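Local coordinates for Serine/threonine/tyrosine-interacting protein (Homo sapiens, PDB 2R0B) that acts as a catalytically inactive phosphatase that holds MAPK1/MAPK3 in the nucleus and blocks assembly of FBXW7 into its SCF ubiquitin ligase, at residues E81-S86 and I109-E114; R4-Q7 and L13-G16. One frame throughout, in Å; residues are numbered along the deposited sequence.

Interaction 1 of 2, residues E81-S86 and I109-E114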
loop_
_atom_site.group_PDB
_atom_site.type_symbol
_atom_site.label_atom_id
_atom_site.label_comp_id
_atom_site.label_asym_id
_atom_site.label_seq_id
_atom_site.Cartn_x
_atom_site.Cartn_y
_atom_site.Cartn_z
ATOM N N GLU A 81 -2.905 -8.128 8.010
ATOM C CA GLU A 81 -2.189 -9.333 8.458
ATOM C C GLU A 81 -0.777 -9.398 7.852
ATOM O O GLU A 81 0.198 -9.649 8.564
ATOM C CB GLU A 81 -3.031 -10.584 8.125
ATOM C CG GLU A 81 -2.326 -11.932 8.276
ATOM C CD GLU A 81 -3.228 -13.103 7.885
ATOM O OE1 GLU A 81 -3.808 -13.084 6.772
ATOM O OE2 GLU A 81 -3.357 -14.043 8.705
ATOM N N PHE A 82 -0.672 -9.097 6.561
ATOM C CA PHE A 82 0.590 -9.184 5.836
ATOM C C PHE A 82 1.599 -8.164 6.385
ATOM O O PHE A 82 2.760 -8.507 6.693
ATOM C CB PHE A 82 0.326 -8.972 4.335
ATOM C CG PHE A 82 1.558 -9.104 3.449
ATOM C CD1 PHE A 82 2.011 -10.348 3.042
ATOM C CD2 PHE A 82 2.200 -7.979 2.963
ATOM C CE1 PHE A 82 3.109 -10.487 2.221
ATOM C CE2 PHE A 82 3.297 -8.094 2.111
ATOM C CZ PHE A 82 3.748 -9.357 1.736
ATOM N N ILE A 83 1.123 -6.935 6.562
ATOM C CA ILE A 83 1.952 -5.866 7.068
ATOM C C ILE A 83 2.318 -6.126 8.517
ATOM O O ILE A 83 3.485 -5.990 8.861
ATOM C CB ILE A 83 1.287 -4.496 6.928
ATOM C CG1 ILE A 83 1.216 -4.092 5.433
ATOM C CG2 ILE A 83 2.069 -3.434 7.706
ATOM C CD1 ILE A 83 0.203 -2.988 5.141
ATOM N N ASP A 84 1.353 -6.536 9.346
ATOM C CA ASP A 84 1.670 -6.859 10.757
ATOM C C ASP A 84 2.739 -7.944 10.891
ATOM O O ASP A 84 3.626 -7.862 11.741
ATOM C CB ASP A 84 0.410 -7.283 11.547
ATOM C CG ASP A 84 -0.473 -6.108 11.930
ATOM O OD1 ASP A 84 0.029 -4.968 12.025
ATOM O OD2 ASP A 84 -1.673 -6.338 12.185
ATOM N N GLY A 85 2.641 -8.959 10.044
ATOM C CA GLY A 85 3.496 -10.116 10.055
ATOM C C GLY A 85 4.919 -9.718 9.753
ATOM O O GLY A 85 5.849 -10.143 10.434
ATOM N N SER A 86 5.074 -8.849 8.766
ATOM C CA SER A 86 6.392 -8.341 8.432
ATOM C C SER A 86 6.960 -7.505 9.568
ATOM O O SER A 86 8.089 -7.738 10.022
ATOM C CB SER A 86 6.309 -7.472 7.186
ATOM O OG SER A 86 7.579 -6.936 6.915
ATOM N N ILE A 109 -3.649 3.719 4.016
ATOM C CA ILE A 109 -4.584 4.441 4.902
ATOM C C ILE A 109 -5.377 3.465 5.764
ATOM O O ILE A 109 -5.612 3.726 6.936
ATOM C CB ILE A 109 -5.480 5.448 4.120
ATOM C CG1 ILE A 109 -4.596 6.640 3.663
ATOM C CG2 ILE A 109 -6.707 5.906 4.985
ATOM C CD1 ILE A 109 -5.114 7.481 2.471
ATOM N N ALA A 110 -5.798 2.342 5.193
ATOM C CA ALA A 110 -6.568 1.379 5.970
ATOM C C ALA A 110 -5.744 0.862 7.146
ATOM O O ALA A 110 -6.244 0.758 8.265
ATOM C CB ALA A 110 -7.003 0.218 5.086
ATOM N N TYR A 111 -4.471 0.565 6.870
ATOM C CA TYR A 111 -3.559 0.072 7.882
ATOM C C TYR A 111 -3.421 1.124 8.980
ATOM O O TYR A 111 -3.473 0.790 10.166
ATOM C CB TYR A 111 -2.189 -0.309 7.280
ATOM C CG TYR A 111 -1.241 -0.785 8.349
ATOM C CD1 TYR A 111 -1.300 -2.099 8.838
ATOM C CD2 TYR A 111 -0.363 0.107 8.953
ATOM C CE1 TYR A 111 -0.450 -2.523 9.861
ATOM C CE2 TYR A 111 0.481 -0.301 9.981
ATOM C CZ TYR A 111 0.437 -1.606 10.419
ATOM O OH TYR A 111 1.269 -1.944 11.456
ATOM N N ILE A 112 -3.278 2.386 8.579
ATOM C CA ILE A 112 -3.052 3.476 9.559
ATOM C C ILE A 112 -4.282 3.738 10.417
ATOM O O ILE A 112 -4.180 3.882 11.649
ATOM C CB ILE A 112 -2.620 4.779 8.867
ATOM C CG1 ILE A 112 -1.220 4.622 8.317
ATOM C CG2 ILE A 112 -2.722 5.998 9.868
ATOM C CD1 ILE A 112 -0.824 5.706 7.323
ATOM N N MET A 113 -5.456 3.743 9.784
ATOM C CA MET A 113 -6.710 3.930 10.517
ATOM C C MET A 113 -6.911 2.898 11.631
ATOM O O MET A 113 -7.170 3.255 12.801
ATOM C CB MET A 113 -7.907 3.902 9.544
ATOM C CG MET A 113 -7.980 5.132 8.623
ATOM S SD MET A 113 -9.298 5.010 7.381
ATOM C CE MET A 113 -10.750 4.828 8.458
ATOM N N GLU A 114 -6.782 1.622 11.277
ATOM C CA GLU A 114 -7.004 0.564 12.238
ATOM C C GLU A 114 -5.939 0.491 13.327
ATOM O O GLU A 114 -6.259 0.298 14.506
ATOM C CB GLU A 114 -7.110 -0.777 11.532
ATOM C CG GLU A 114 -7.571 -1.847 12.475
ATOM C CD GLU A 114 -8.042 -3.089 11.789
ATOM O OE1 GLU A 114 -7.781 -3.274 10.566
ATOM O OE2 GLU A 114 -8.678 -3.895 12.503
#
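Asp-84 OD1 lies 3.3 Å from Tyr-111 OH, a weak hydrogen bond, and an unsettled one, since the hydroxyl proton has another acceptor within reach. The firmer partner of this carboxylate is Lys-80, one turn back on the same helix, which makes a salt bridge with OD2. The setting is a helix-helix contact of the dual-specificity phosphatase fold: helix 76-88, the crossover between parallel strands 58-63 and 93-96, packs against helix 103-116, which follows the signature loop. Tyr-111 reaches across to helix 76-88, with CG anti to the backbone N (chi1 179°), and the ring receives two neighbours from different directions. Over one face sits Ile-83 CG2, 3.7 Å from the ring centroid and 23° off its normal, a CH-pi contact displaced toward the rim. At the edge, in the ring plane, comes Asp-84 OD1, with the carboxylate turned 63° against the ring. Lys-80 and Leu-87 of helix 76-88 also touch the tyrosine, so packing probably does most to hold the ring, its hydroxyl lying toward the partly exposed carboxylate. The tightest apolar touch falls on the ring carbon CE1, where Ile-83 CG2 stands 3.4 Å away.

Interaction 2 of 2, residues R4-Q7 and L13-G16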
loop_
_atom_site.group_PDB
_atom_site.type_symbol
_atom_site.label_atom_id
_atom_site.label_comp_id
_atom_site.label_asym_id
_atom_site.label_seq_id
_atom_site.Cartn_x
_atom_site.Cartn_y
_atom_site.Cartn_z
ATOM N N ARG A 4 7.713 9.739 -8.495
ATOM C CA ARG A 4 8.270 8.492 -9.056
ATOM C C ARG A 4 9.206 7.731 -8.094
ATOM O O ARG A 4 9.939 6.832 -8.508
ATOM C CB ARG A 4 8.933 8.747 -10.422
ATOM C CG ARG A 4 7.956 9.325 -11.467
ATOM C CD ARG A 4 8.505 9.302 -12.897
ATOM N NE ARG A 4 8.450 7.970 -13.504
ATOM C CZ ARG A 4 7.369 7.471 -14.113
ATOM N NH1 ARG A 4 6.251 8.187 -14.210
ATOM N NH2 ARG A 4 7.404 6.250 -14.626
ATOM N N GLU A 5 9.157 8.092 -6.816
ATOM C CA GLU A 5 9.924 7.431 -5.764
ATOM C C GLU A 5 9.034 7.057 -4.580
ATOM O O GLU A 5 7.909 7.556 -4.451
ATOM C CB GLU A 5 11.101 8.305 -5.291
ATOM C CG GLU A 5 10.716 9.637 -4.658
ATOM C CD GLU A 5 11.925 10.539 -4.365
ATOM O OE1 GLU A 5 13.036 10.224 -4.825
ATOM O OE2 GLU A 5 11.762 11.543 -3.632
ATOM N N MET A 6 9.550 6.168 -3.735
ATOM C CA MET A 6 8.827 5.724 -2.526
ATOM C C MET A 6 9.147 6.616 -1.316
ATOM O O MET A 6 10.277 7.128 -1.185
ATOM C CB MET A 6 9.121 4.237 -2.212
ATOM C CG MET A 6 10.527 3.908 -1.667
ATOM S SD MET A 6 10.861 2.171 -1.207
ATOM C CE MET A 6 12.515 2.327 -0.477
ATOM N N GLN A 7 8.143 6.803 -0.449
ATOM C CA GLN A 7 8.320 7.523 0.803
ATOM C C GLN A 7 8.045 6.620 1.995
ATOM O O GLN A 7 7.129 5.812 1.941
ATOM C CB GLN A 7 7.379 8.720 0.862
ATOM C CG GLN A 7 7.840 9.862 -0.046
ATOM C CD GLN A 7 7.302 9.698 -1.442
ATOM O OE1 GLN A 7 6.140 9.360 -1.606
ATOM N NE2 GLN A 7 8.127 9.953 -2.450
ATOM N N LEU A 13 7.026 1.213 6.948
ATOM C CA LEU A 13 5.980 1.068 5.908
ATOM C C LEU A 13 6.164 2.162 4.881
ATOM O O LEU A 13 6.068 3.338 5.212
ATOM C CB LEU A 13 4.576 1.134 6.518
ATOM C CG LEU A 13 3.378 1.070 5.573
ATOM C CD1 LEU A 13 3.324 -0.283 4.880
ATOM C CD2 LEU A 13 2.058 1.359 6.299
ATOM N N PHE A 14 6.437 1.762 3.642
ATOM C CA PHE A 14 6.745 2.668 2.559
ATOM C C PHE A 14 5.648 2.596 1.504
ATOM O O PHE A 14 5.008 1.549 1.335
ATOM C CB PHE A 14 8.074 2.275 1.885
ATOM C CG PHE A 14 9.283 2.368 2.783
ATOM C CD1 PHE A 14 10.219 3.384 2.586
ATOM C CD2 PHE A 14 9.508 1.432 3.790
ATOM C CE1 PHE A 14 11.361 3.469 3.384
ATOM C CE2 PHE A 14 10.663 1.515 4.606
ATOM C CZ PHE A 14 11.570 2.551 4.404
ATOM N N LEU A 15 5.457 3.705 0.790
ATOM C CA LEU A 15 4.416 3.811 -0.239
ATOM C C LEU A 15 5.029 4.401 -1.488
ATOM O O LEU A 15 5.715 5.422 -1.424
ATOM C CB LEU A 15 3.278 4.716 0.256
ATOM C CG LEU A 15 2.174 5.133 -0.738
ATOM C CD1 LEU A 15 1.362 3.965 -1.286
ATOM C CD2 LEU A 15 1.248 6.205 -0.143
ATOM N N GLY A 16 4.771 3.784 -2.642
ATOM C CA GLY A 16 5.457 4.223 -3.862
ATOM C C GLY A 16 4.675 3.878 -5.116
ATOM O O GLY A 16 3.681 3.178 -5.038
#
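Gln-7 and Leu-15 face each other as an antiparallel hydrogen-bonded pair, the point where the chain entering strand 7-10 joins strand 13-16. Both backbone bonds are of normal length and nearly straight: Gln-7 N gives to Leu-15 O at 3.0 Å (165° at the hydrogen), and Leu-15 N gives back to Gln-7 O at 2.9 Å. Each carbonyl oxygen also meets a CA-H donor, Met-6 CA at 3.3 Å from Leu-15 O and Phe-14 CA at 3.2 Å from Gln-7 O. At the end of the pair where Met-6 enters and Gly-16 leaves, the backbones come close, Met-6 CA lying 3.9 Å from the CA of Gly-16, which has no side chain to hold them apart.

On the face carrying Met-6 and Phe-14, a Met-aromatic contact joins 4-7 to 13-16. Met-6 SD stands 4.8 Å from the centroid of the Phe-14 ring and 44° off its normal, and the methyl CE reaches ring carbon CD1 at 4.0 Å. Met-6 starts with CG between its backbone N and carbonyl carbon (chi1 72°) and then runs extended, which carries the sulfur and methyl to the ring. His-32 touches both residues, its ring steeply tilted against that of Phe-14, and Leu-94 of strand 93-96 also packs on both.

The Gln-7 and Leu-15 side chains leave by the other face. Gln-7 bends at chi2, and its OE1 accepts a hydrogen bond from Arg-131 NH1; Leu-15 packs on the same arginine and on Ser-104 and Val-108 of helix 103-116. Strand 13-16 in turn is hydrogen-bonded to strand 93-96 through Phe-14 and Gly-16. The paired main-chain bonds thus fix how Gln-7 lines up with Leu-15, and the amide oxygen OE1 probably feels the positive charge of Arg-131.

How the interactions relate
Interaction 1 is a buried, side-chain contact between two helices; interaction 2, partly buried, lies at an edge of the central sheet and is tied by main-chain bonds. Their polar chemistry differs accordingly: a weak hydroxyl-carboxylate approach in the first, two well-formed backbone N-H...O hydrogen bonds in the second. What meets the aromatic ring differs too: an isoleucine methyl over a ring face against an obliquely placed methionine. Strand 13-16 connects them: although their centres lie about 16 Å apart, Leu-13 CD2 comes 3.8 Å from Tyr-111 CD2, and Leu-13 CD1 comes 4.1 Å from Ile-83 CD1. Helices 76-88 and 103-116 therefore both meet the face of the sheet that carries Leu-13.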